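Local coordinates for cutinase-like protein (Cryptococcus sp., PDB 2CZQ) that probably hydrolyses carboxylic esters, as a cutinase-like member of the alpha/beta hydrolase fold, at residues L11-G16 against G41-T46; Y79-Y84 against N106-V111; R136-L141 against T170-G175. All coordinates share one frame; numbering follows the deposited sequence.

How the interactions relate
The three contacts follow one another along the chain, each closing before the next opens. Interactions 1 and 2 belong to one parallel sheet: strand 9-14 lies between 41-45 and 78-84, and 78-84 in turn lies beside 108-114. Their centres are about 10 Å apart, and they meet directly where T14 N approaches Q82 O at 2.9 Å, a probable hydrogen bond. Interaction 3 joins two loops, its centre about 24 Å from that of interaction 2 and about 26 Å from that of interaction 1. Strand 78-84 leads into a probable nucleophile elbow, while the L141 side chain lies near, without touching, residues of a probable Ser-His-Asp triad.

Interaction 1 of 3, residues L11-G16 against G41-T46; sequences LINTRG and GTIYNT
L11, I12 and N13 pair in parallel with I43, Y44 and N45, the short strand axes 4.7 Å apart at closest approach and turned by 21°. The backbone bonds alternate as parallel pairing requires: L11 N gives to T42 O, L11 O accepts from Y44 N, N13 N gives to Y44 O, and N13 O accepts from T46 N. On one face, N13 and N45 lie side by side and point the same way. N13 ND2 reaches N45 OD1 at 2.9 Å, on a lone pair in the carbonyl plane, although the two amide planes stand 77° apart. N13 OD1 accepts from S24 N, so asparagine suits this buried place with a donor and an acceptor both used. On the other face, the isoleucine branch suits its place: I12 CG2 meets the edge of the Y44 ring, 4.2 Å from CD2. Y44 OH is hydrogen-bonded to D62 OD2. T14 OG1, anti to the carbonyl carbon (chi1 -53°), comes within 2.7 Å of T46 OG1 in a hydroxyl-to-hydroxyl hydrogen bond, while their CG2 methyls pack 3.9 Å apart, so each threonine uses both branches. Beyond the strands, one water accepts from R15 N and R15 NH1 and donates to T46 O, 2.7 Å away, while R15 NE is hydrogen-bonded to E19 O. Strands 9-14 and 41-45 with helix 28-37 form a beta-alpha-beta unit at the margin of the alpha/beta hydrolase sheet.

Interaction 2 of 3, residues Y79-Y84 against N106-V111; sequences YILQGY and NAVKGV
Y79, I80 and L81 pair with V108, G110 and V111 as parallel neighbours in the alpha/beta hydrolase sheet, but a beta bulge shifts the register by one between Y79 and I80. Three backbone hydrogen bonds flank the bulge. Y79 N gives to A107 O at the end of helix 103-107, Y79 O accepts from K109 N at 2.8 Å, and L81 N gives to G110 O. K109 is the extra residue, and G110 N, 3.6 Å from Y79 O, is buried with no partner.

Apolar packing joins Y79, L81, V108 and V111 on one face. L81 CG, anti to the carbonyl carbon (chi1 -51°), lies 3.8 Å from V108 CG1, the two side chains crossing at about a right angle. I67 of helix 57-73 touches L81 and V108, and T91 and L95 of helix 86-98 touch L81 and V111. A107 CB, a small methyl, meets the edge of the Y79 ring, 3.8 Å from CD2. On the other face I80 CD1 comes 3.9 Å from G110 CA, an approach that glycine's lack of a side chain allows.

Within 106-111, K109 bends at chi2 (-55°), which places CD, and NZ gives a 2.7 Å hydrogen bond to N106 O.

Interaction 3 of 3, residues R136-L141 against T170-G175; sequences RNVNGL and TAHGFG
V138 CG1, anti to the carbonyl carbon (chi1 -56°), is presented to the 170-175 loop, while T170 OG1 stands between its own backbone N and carbonyl carbon (chi1 64°), beside N139 O. The contact joins two irregular loops of the alpha/beta hydrolase fold, one leading to helix 143-146 and the other to helix 178-181, which carries H180 of a probable catalytic triad. The backbones are joined by a hydrogen bond: T170 N gives to N139 O, 3.0 Å away and nearly straight, with an N-H...O angle of 165°. Two waters bridge the loops beside it. Water 2 accepts from N139 N and hydrogen-bonds T170 OG1; water 3 donates to G140 O and lies 2.7 Å from the same hydroxyl, also a hydrogen bond. Threonine suits this place because its hydroxyl serves both waters while its methyl turns to an apolar partner: T170 CG2 packs 3.7 Å from L141 CD2, the two side chains lying aslant. The polar end of N139 leads away from the contact, its OD1 accepting from S121 N. At the other end of the contact, V138 and H172 cross at about a right angle. Within the 170-175 loop, A171 CB lies over the centre of one H172 ring face, 4.0 Å above its plane. The ring also stacks with Y163, and its ND1 is hydrogen-bonded to D169, which helps fix its rotation. One methyl of V138 touches both A171 and H172: CG1 lies 3.7 Å from A171 CB and 3.5 Å from H172 CE1.

Interaction 1 of 3, residues L11-G16 against G41-T46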
loop_
_atom_site.group_PDB
_atom_site.type_symbol
_atom_site.label_atom_id
_atom_site.label_comp_id
_atom_site.label_asym_id
_atom_site.label_seq_id
_atom_site.Cartn_x
_atom_site.Cartn_y
_atom_site.Cartn_z
ATOM N N LEU A 11 -0.497 -8.760 -6.252
ATOM C CA LEU A 11 -0.763 -7.887 -5.120
ATOM C C LEU A 11 0.401 -8.081 -4.161
ATOM O O LEU A 11 0.473 -9.082 -3.448
ATOM C CB LEU A 11 -2.102 -8.252 -4.468
ATOM C CG LEU A 11 -3.302 -8.348 -5.422
ATOM C CD1 LEU A 11 -4.539 -8.844 -4.693
ATOM C CD2 LEU A 11 -3.587 -7.013 -6.103
ATOM N N ILE A 12 1.351 -7.153 -4.211
ATOM C CA ILE A 12 2.527 -7.214 -3.360
ATOM C C ILE A 12 2.172 -6.477 -2.085
ATOM O O ILE A 12 1.887 -5.277 -2.124
ATOM C CB ILE A 12 3.745 -6.546 -4.048
ATOM C CG1 ILE A 12 4.178 -7.338 -5.290
ATOM C CG2 ILE A 12 4.906 -6.377 -3.053
ATOM C CD1 ILE A 12 5.251 -6.656 -6.130
ATOM N N ASN A 13 2.174 -7.190 -0.964
ATOM C CA ASN A 13 1.813 -6.569 0.302
ATOM C C ASN A 13 2.921 -6.708 1.326
ATOM O O ASN A 13 3.505 -7.787 1.489
ATOM C CB ASN A 13 0.472 -7.097 0.836
ATOM C CG ASN A 13 0.575 -8.489 1.434
ATOM O OD1 ASN A 13 0.605 -8.646 2.657
ATOM N ND2 ASN A 13 0.632 -9.506 0.578
ATOM N N THR A 14 3.209 -5.594 1.994
ATOM C CA THR A 14 4.249 -5.528 3.002
ATOM C C THR A 14 3.598 -5.240 4.348
ATOM O O THR A 14 2.864 -4.256 4.510
ATOM C CB THR A 14 5.279 -4.458 2.632
ATOM O OG1 THR A 14 5.741 -4.697 1.298
ATOM C CG2 THR A 14 6.526 -4.577 3.502
ATOM N N ARG A 15 3.874 -6.114 5.309
ATOM C CA ARG A 15 3.145 -6.156 6.567
ATOM C C ARG A 15 3.709 -5.213 7.623
ATOM O O ARG A 15 4.780 -4.619 7.456
ATOM C CB ARG A 15 3.128 -7.587 7.097
ATOM C CG ARG A 15 4.439 -8.041 7.704
ATOM C CD ARG A 15 4.520 -9.536 7.810
ATOM N NE ARG A 15 5.687 -10.019 8.541
ATOM C CZ ARG A 15 6.894 -10.182 8.017
ATOM N NH1 ARG A 15 7.130 -9.872 6.747
ATOM N NH2 ARG A 15 7.873 -10.667 8.766
ATOM N N GLY A 16 2.964 -5.084 8.716
ATOM C CA GLY A 16 3.385 -4.277 9.843
ATOM C C GLY A 16 4.276 -5.022 10.821
ATOM O O GLY A 16 4.344 -6.261 10.828
ATOM N N GLY A 41 -4.488 -13.424 -10.712
ATOM C CA GLY A 41 -3.860 -12.759 -9.593
ATOM C C GLY A 41 -3.165 -13.685 -8.620
ATOM O O GLY A 41 -3.599 -14.814 -8.383
ATOM N N THR A 42 -2.077 -13.187 -8.043
ATOM C CA THR A 42 -1.450 -13.822 -6.892
ATOM C C THR A 42 -1.146 -12.754 -5.854
ATOM O O THR A 42 -1.087 -11.555 -6.164
ATOM C CB THR A 42 -0.145 -14.565 -7.255
ATOM O OG1 THR A 42 0.741 -13.659 -7.921
ATOM C CG2 THR A 42 -0.390 -15.731 -8.238
ATOM N N ILE A 43 -0.953 -13.217 -4.626
ATOM C CA ILE A 43 -0.652 -12.365 -3.488
ATOM C C ILE A 43 0.773 -12.680 -3.044
ATOM O O ILE A 43 1.063 -13.807 -2.628
ATOM C CB ILE A 43 -1.653 -12.633 -2.341
ATOM C CG1 ILE A 43 -3.092 -12.335 -2.786
ATOM C CG2 ILE A 43 -1.275 -11.812 -1.107
ATOM C CD1 ILE A 43 -4.154 -12.933 -1.885
ATOM N N TYR A 44 1.658 -11.692 -3.153
ATOM C CA TYR A 44 3.049 -11.851 -2.756
ATOM C C TYR A 44 3.295 -11.105 -1.460
ATOM O O TYR A 44 3.060 -9.895 -1.386
ATOM C CB TYR A 44 4.019 -11.337 -3.832
ATOM C CG TYR A 44 5.449 -11.500 -3.380
ATOM C CD1 TYR A 44 6.032 -12.762 -3.344
ATOM C CD2 TYR A 44 6.200 -10.414 -2.929
ATOM C CE1 TYR A 44 7.321 -12.940 -2.897
ATOM C CE2 TYR A 44 7.499 -10.580 -2.478
ATOM C CZ TYR A 44 8.055 -11.852 -2.468
ATOM O OH TYR A 44 9.337 -12.075 -2.036
ATOM N N ASN A 45 3.788 -11.824 -0.457
ATOM C CA ASN A 45 4.069 -11.249 0.852
ATOM C C ASN A 45 5.541 -10.899 0.969
ATOM O O ASN A 45 6.409 -11.781 1.004
ATOM C CB ASN A 45 3.675 -12.219 1.963
ATOM C CG ASN A 45 2.317 -12.845 1.737
ATOM O OD1 ASN A 45 1.342 -12.157 1.433
ATOM N ND2 ASN A 45 2.243 -14.162 1.897
ATOM N N THR A 46 5.832 -9.608 1.020
ATOM C CA THR A 46 7.208 -9.143 1.095
ATOM C C THR A 46 7.958 -9.831 2.227
ATOM O O THR A 46 7.458 -9.926 3.353
ATOM C CB THR A 46 7.184 -7.646 1.315
ATOM O OG1 THR A 46 6.521 -7.052 0.195
ATOM C CG2 THR A 46 8.595 -7.048 1.335
HETATM O O HOH W 1 5.463 -8.556 4.632
#

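Interaction 2 of 3, residues Y79-Y84 against N106-V111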
loop_
_atom_site.group_PDB
_atom_site.type_symbol
_atom_site.label_atom_id
_atom_site.label_comp_id
_atom_site.label_asym_id
_atom_site.label_seq_id
_atom_site.Cartn_x
_atom_site.Cartn_y
_atom_site.Cartn_z
ATOM N N TYR A 79 0.983 -4.643 -11.244
ATOM C CA TYR A 79 1.126 -4.711 -9.795
ATOM C C TYR A 79 0.222 -3.736 -9.071
ATOM O O TYR A 79 -0.015 -2.614 -9.548
ATOM C CB TYR A 79 2.559 -4.376 -9.384
ATOM C CG TYR A 79 3.585 -5.299 -9.970
ATOM C CD1 TYR A 79 3.728 -6.593 -9.494
ATOM C CD2 TYR A 79 4.402 -4.887 -11.014
ATOM C CE1 TYR A 79 4.659 -7.456 -10.031
ATOM C CE2 TYR A 79 5.345 -5.746 -11.568
ATOM C CZ TYR A 79 5.464 -7.031 -11.067
ATOM O OH TYR A 79 6.392 -7.899 -11.586
ATOM N N ILE A 80 -0.241 -4.160 -7.898
ATOM C CA ILE A 80 -0.699 -3.231 -6.868
ATOM C C ILE A 80 0.260 -3.410 -5.699
ATOM O O ILE A 80 0.513 -4.537 -5.270
ATOM C CB ILE A 80 -2.143 -3.536 -6.405
ATOM C CG1 ILE A 80 -3.135 -3.521 -7.578
ATOM C CG2 ILE A 80 -2.564 -2.572 -5.285
ATOM C CD1 ILE A 80 -3.347 -2.164 -8.240
ATOM N N LEU A 81 0.809 -2.309 -5.195
ATOM C CA LEU A 81 1.654 -2.348 -4.004
ATOM C C LEU A 81 0.840 -1.920 -2.794
ATOM O O LEU A 81 0.227 -0.850 -2.808
ATOM C CB LEU A 81 2.873 -1.432 -4.146
ATOM C CG LEU A 81 3.711 -1.583 -5.416
ATOM C CD1 LEU A 81 4.929 -0.674 -5.348
ATOM C CD2 LEU A 81 4.115 -3.031 -5.664
ATOM N N GLN A 82 0.844 -2.758 -1.762
ATOM C CA GLN A 82 0.072 -2.530 -0.550
ATOM C C GLN A 82 1.020 -2.526 0.627
ATOM O O GLN A 82 1.893 -3.387 0.720
ATOM C CB GLN A 82 -0.949 -3.646 -0.363
ATOM C CG GLN A 82 -1.919 -3.796 -1.523
ATOM C CD GLN A 82 -2.724 -5.080 -1.464
ATOM O OE1 GLN A 82 -2.218 -6.116 -1.036
ATOM N NE2 GLN A 82 -3.981 -5.014 -1.906
ATOM N N GLY A 83 0.848 -1.580 1.547
ATOM C CA GLY A 83 1.683 -1.551 2.731
ATOM C C GLY A 83 0.939 -1.060 3.951
ATOM O O GLY A 83 0.169 -0.098 3.864
ATOM N N TYR A 84 1.162 -1.732 5.078
ATOM C CA TYR A 84 0.561 -1.375 6.359
ATOM C C TYR A 84 1.655 -1.036 7.359
ATOM O O TYR A 84 2.556 -1.842 7.599
ATOM C CB TYR A 84 -0.266 -2.553 6.882
ATOM C CG TYR A 84 -0.746 -2.418 8.315
ATOM C CD1 TYR A 84 -1.351 -1.243 8.781
ATOM C CD2 TYR A 84 -0.579 -3.470 9.212
ATOM C CE1 TYR A 84 -1.789 -1.129 10.102
ATOM C CE2 TYR A 84 -1.003 -3.369 10.525
ATOM C CZ TYR A 84 -1.605 -2.200 10.969
ATOM O OH TYR A 84 -2.024 -2.122 12.278
ATOM N N ASN A 106 5.594 2.016 -14.762
ATOM C CA ASN A 106 4.456 1.766 -15.632
ATOM C C ASN A 106 3.643 0.541 -15.213
ATOM O O ASN A 106 2.421 0.530 -15.348
ATOM C CB ASN A 106 4.912 1.615 -17.085
ATOM C CG ASN A 106 5.393 2.923 -17.695
ATOM O OD1 ASN A 106 5.084 4.015 -17.214
ATOM N ND2 ASN A 106 6.160 2.812 -18.772
ATOM N N ALA A 107 4.327 -0.482 -14.702
ATOM C CA ALA A 107 3.683 -1.740 -14.323
ATOM C C ALA A 107 2.896 -1.640 -13.018
ATOM O O ALA A 107 1.951 -2.412 -12.796
ATOM C CB ALA A 107 4.714 -2.855 -14.227
ATOM N N VAL A 108 3.298 -0.713 -12.149
ATOM C CA VAL A 108 2.593 -0.513 -10.890
ATOM C C VAL A 108 1.368 0.352 -11.159
ATOM O O VAL A 108 1.472 1.565 -11.388
ATOM C CB VAL A 108 3.487 0.109 -9.799
ATOM C CG1 VAL A 108 2.681 0.321 -8.526
ATOM C CG2 VAL A 108 4.687 -0.789 -9.512
ATOM N N LYS A 109 0.203 -0.287 -11.150
ATOM C CA LYS A 109 -1.038 0.404 -11.478
ATOM C C LYS A 109 -1.629 1.159 -10.300
ATOM O O LYS A 109 -2.417 2.080 -10.498
ATOM C CB LYS A 109 -2.071 -0.564 -12.058
ATOM C CG LYS A 109 -1.581 -1.366 -13.267
ATOM C CD LYS A 109 -1.042 -0.489 -14.401
ATOM C CE LYS A 109 -0.466 -1.351 -15.520
ATOM N NZ LYS A 109 0.255 -0.570 -16.565
ATOM N N GLY A 110 -1.272 0.768 -9.080
ATOM C CA GLY A 110 -1.788 1.432 -7.902
ATOM C C GLY A 110 -0.958 1.119 -6.688
ATOM O O GLY A 110 -0.320 0.069 -6.616
ATOM N N VAL A 111 -0.986 2.045 -5.736
ATOM C CA VAL A 111 -0.323 1.902 -4.449
ATOM C C VAL A 111 -1.379 2.181 -3.384
ATOM O O VAL A 111 -2.053 3.217 -3.433
ATOM C CB VAL A 111 0.851 2.890 -4.306
ATOM C CG1 VAL A 111 1.506 2.750 -2.941
ATOM C CG2 VAL A 111 1.876 2.674 -5.412
#

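Interaction 3 of 3, residues R136-L141 against T170-G175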
loop_
_atom_site.group_PDB
_atom_site.type_symbol
_atom_site.label_atom_id
_atom_site.label_comp_id
_atom_site.label_asym_id
_atom_site.label_seq_id
_atom_site.Cartn_x
_atom_site.Cartn_y
_atom_site.Cartn_z
ATOM N N ARG A 136 -6.635 14.256 5.661
ATOM C CA ARG A 136 -5.804 14.671 4.544
ATOM C C ARG A 136 -4.632 15.541 4.991
ATOM O O ARG A 136 -3.523 15.403 4.474
ATOM C CB ARG A 136 -6.613 15.388 3.467
ATOM C CG ARG A 136 -5.756 15.807 2.279
ATOM C CD ARG A 136 -6.505 15.962 0.990
ATOM N NE ARG A 136 -7.090 14.699 0.555
ATOM C CZ ARG A 136 -7.882 14.576 -0.501
ATOM N NH1 ARG A 136 -8.178 15.639 -1.245
ATOM N NH2 ARG A 136 -8.382 13.389 -0.817
ATOM N N ASN A 137 -4.885 16.427 5.950
ATOM C CA ASN A 137 -3.917 17.453 6.332
ATOM C C ASN A 137 -3.259 17.182 7.668
ATOM O O ASN A 137 -3.224 18.037 8.561
ATOM C CB ASN A 137 -4.562 18.828 6.278
ATOM C CG ASN A 137 -5.245 19.059 4.963
ATOM O OD1 ASN A 137 -4.617 18.935 3.910
ATOM N ND2 ASN A 137 -6.540 19.337 5.000
ATOM N N VAL A 138 -2.732 15.969 7.781
ATOM C CA VAL A 138 -1.976 15.540 8.948
ATOM C C VAL A 138 -0.721 14.809 8.489
ATOM O O VAL A 138 -0.666 14.278 7.376
ATOM C CB VAL A 138 -2.817 14.637 9.904
ATOM C CG1 VAL A 138 -4.100 15.342 10.330
ATOM C CG2 VAL A 138 -3.135 13.276 9.275
ATOM N N ASN A 139 0.277 14.791 9.363
ATOM C CA ASN A 139 1.539 14.126 9.101
ATOM C C ASN A 139 1.721 12.899 9.967
ATOM O O ASN A 139 1.266 12.864 11.112
ATOM C CB ASN A 139 2.687 15.086 9.385
ATOM C CG ASN A 139 2.787 16.186 8.361
ATOM O OD1 ASN A 139 2.849 15.921 7.162
ATOM N ND2 ASN A 139 2.793 17.433 8.824
ATOM N N GLY A 140 2.419 11.909 9.421
ATOM C CA GLY A 140 2.787 10.732 10.177
ATOM C C GLY A 140 4.044 10.942 11.001
ATOM O O GLY A 140 4.720 11.976 10.913
ATOM N N LEU A 141 4.363 9.939 11.809
ATOM C CA LEU A 141 5.493 10.010 12.726
ATOM C C LEU A 141 6.848 10.113 12.040
ATOM O O LEU A 141 7.790 10.659 12.623
ATOM C CB LEU A 141 5.499 8.780 13.630
ATOM C CG LEU A 141 4.381 8.701 14.667
ATOM C CD1 LEU A 141 4.268 7.297 15.213
ATOM C CD2 LEU A 141 4.618 9.695 15.804
ATOM N N THR A 170 -0.571 12.393 13.486
ATOM C CA THR A 170 -0.050 12.877 14.761
ATOM C C THR A 170 -0.823 14.082 15.280
ATOM O O THR A 170 -0.608 14.503 16.417
ATOM C CB THR A 170 1.454 13.204 14.708
ATOM O OG1 THR A 170 1.678 14.285 13.792
ATOM C CG2 THR A 170 2.275 12.019 14.186
ATOM N N ALA A 171 -1.719 14.638 14.465
ATOM C CA ALA A 171 -2.584 15.716 14.935
ATOM C C ALA A 171 -3.632 15.186 15.909
ATOM O O ALA A 171 -3.743 15.674 17.036
ATOM C CB ALA A 171 -3.240 16.437 13.764
ATOM N N HIS A 172 -4.380 14.173 15.479
ATOM C CA HIS A 172 -5.511 13.685 16.260
ATOM C C HIS A 172 -5.234 12.393 16.994
ATOM O O HIS A 172 -6.013 12.004 17.856
ATOM C CB HIS A 172 -6.752 13.477 15.389
ATOM C CG HIS A 172 -6.924 14.497 14.310
ATOM N ND1 HIS A 172 -6.842 14.172 12.977
ATOM C CD2 HIS A 172 -7.194 15.823 14.360
ATOM C CE1 HIS A 172 -7.037 15.255 12.248
ATOM N NE2 HIS A 172 -7.256 16.270 13.062
ATOM N N GLY A 173 -4.155 11.709 16.620
ATOM C CA GLY A 173 -3.842 10.415 17.191
ATOM C C GLY A 173 -2.773 10.492 18.255
ATOM O O GLY A 173 -2.168 11.542 18.470
ATOM N N PHE A 174 -2.529 9.366 18.915
ATOM C CA PHE A 174 -1.547 9.326 19.987
ATOM C C PHE A 174 -0.872 7.957 20.040
ATOM O O PHE A 174 -1.268 7.073 20.813
ATOM C CB PHE A 174 -2.177 9.719 21.329
ATOM C CG PHE A 174 -1.174 10.135 22.366
ATOM C CD1 PHE A 174 -0.573 11.390 22.312
ATOM C CD2 PHE A 174 -0.835 9.273 23.405
ATOM C CE1 PHE A 174 0.349 11.783 23.276
ATOM C CE2 PHE A 174 0.086 9.655 24.374
ATOM C CZ PHE A 174 0.683 10.907 24.310
ATOM N N GLY A 175 0.147 7.801 19.193
ATOM C CA GLY A 175 0.894 6.561 19.090
ATOM C C GLY A 175 0.102 5.418 18.494
ATOM O O GLY A 175 -0.950 5.628 17.874
HETATM O O HOH W 2 0.032 15.849 11.911
HETATM O O HOH W 3 4.087 14.242 12.581
#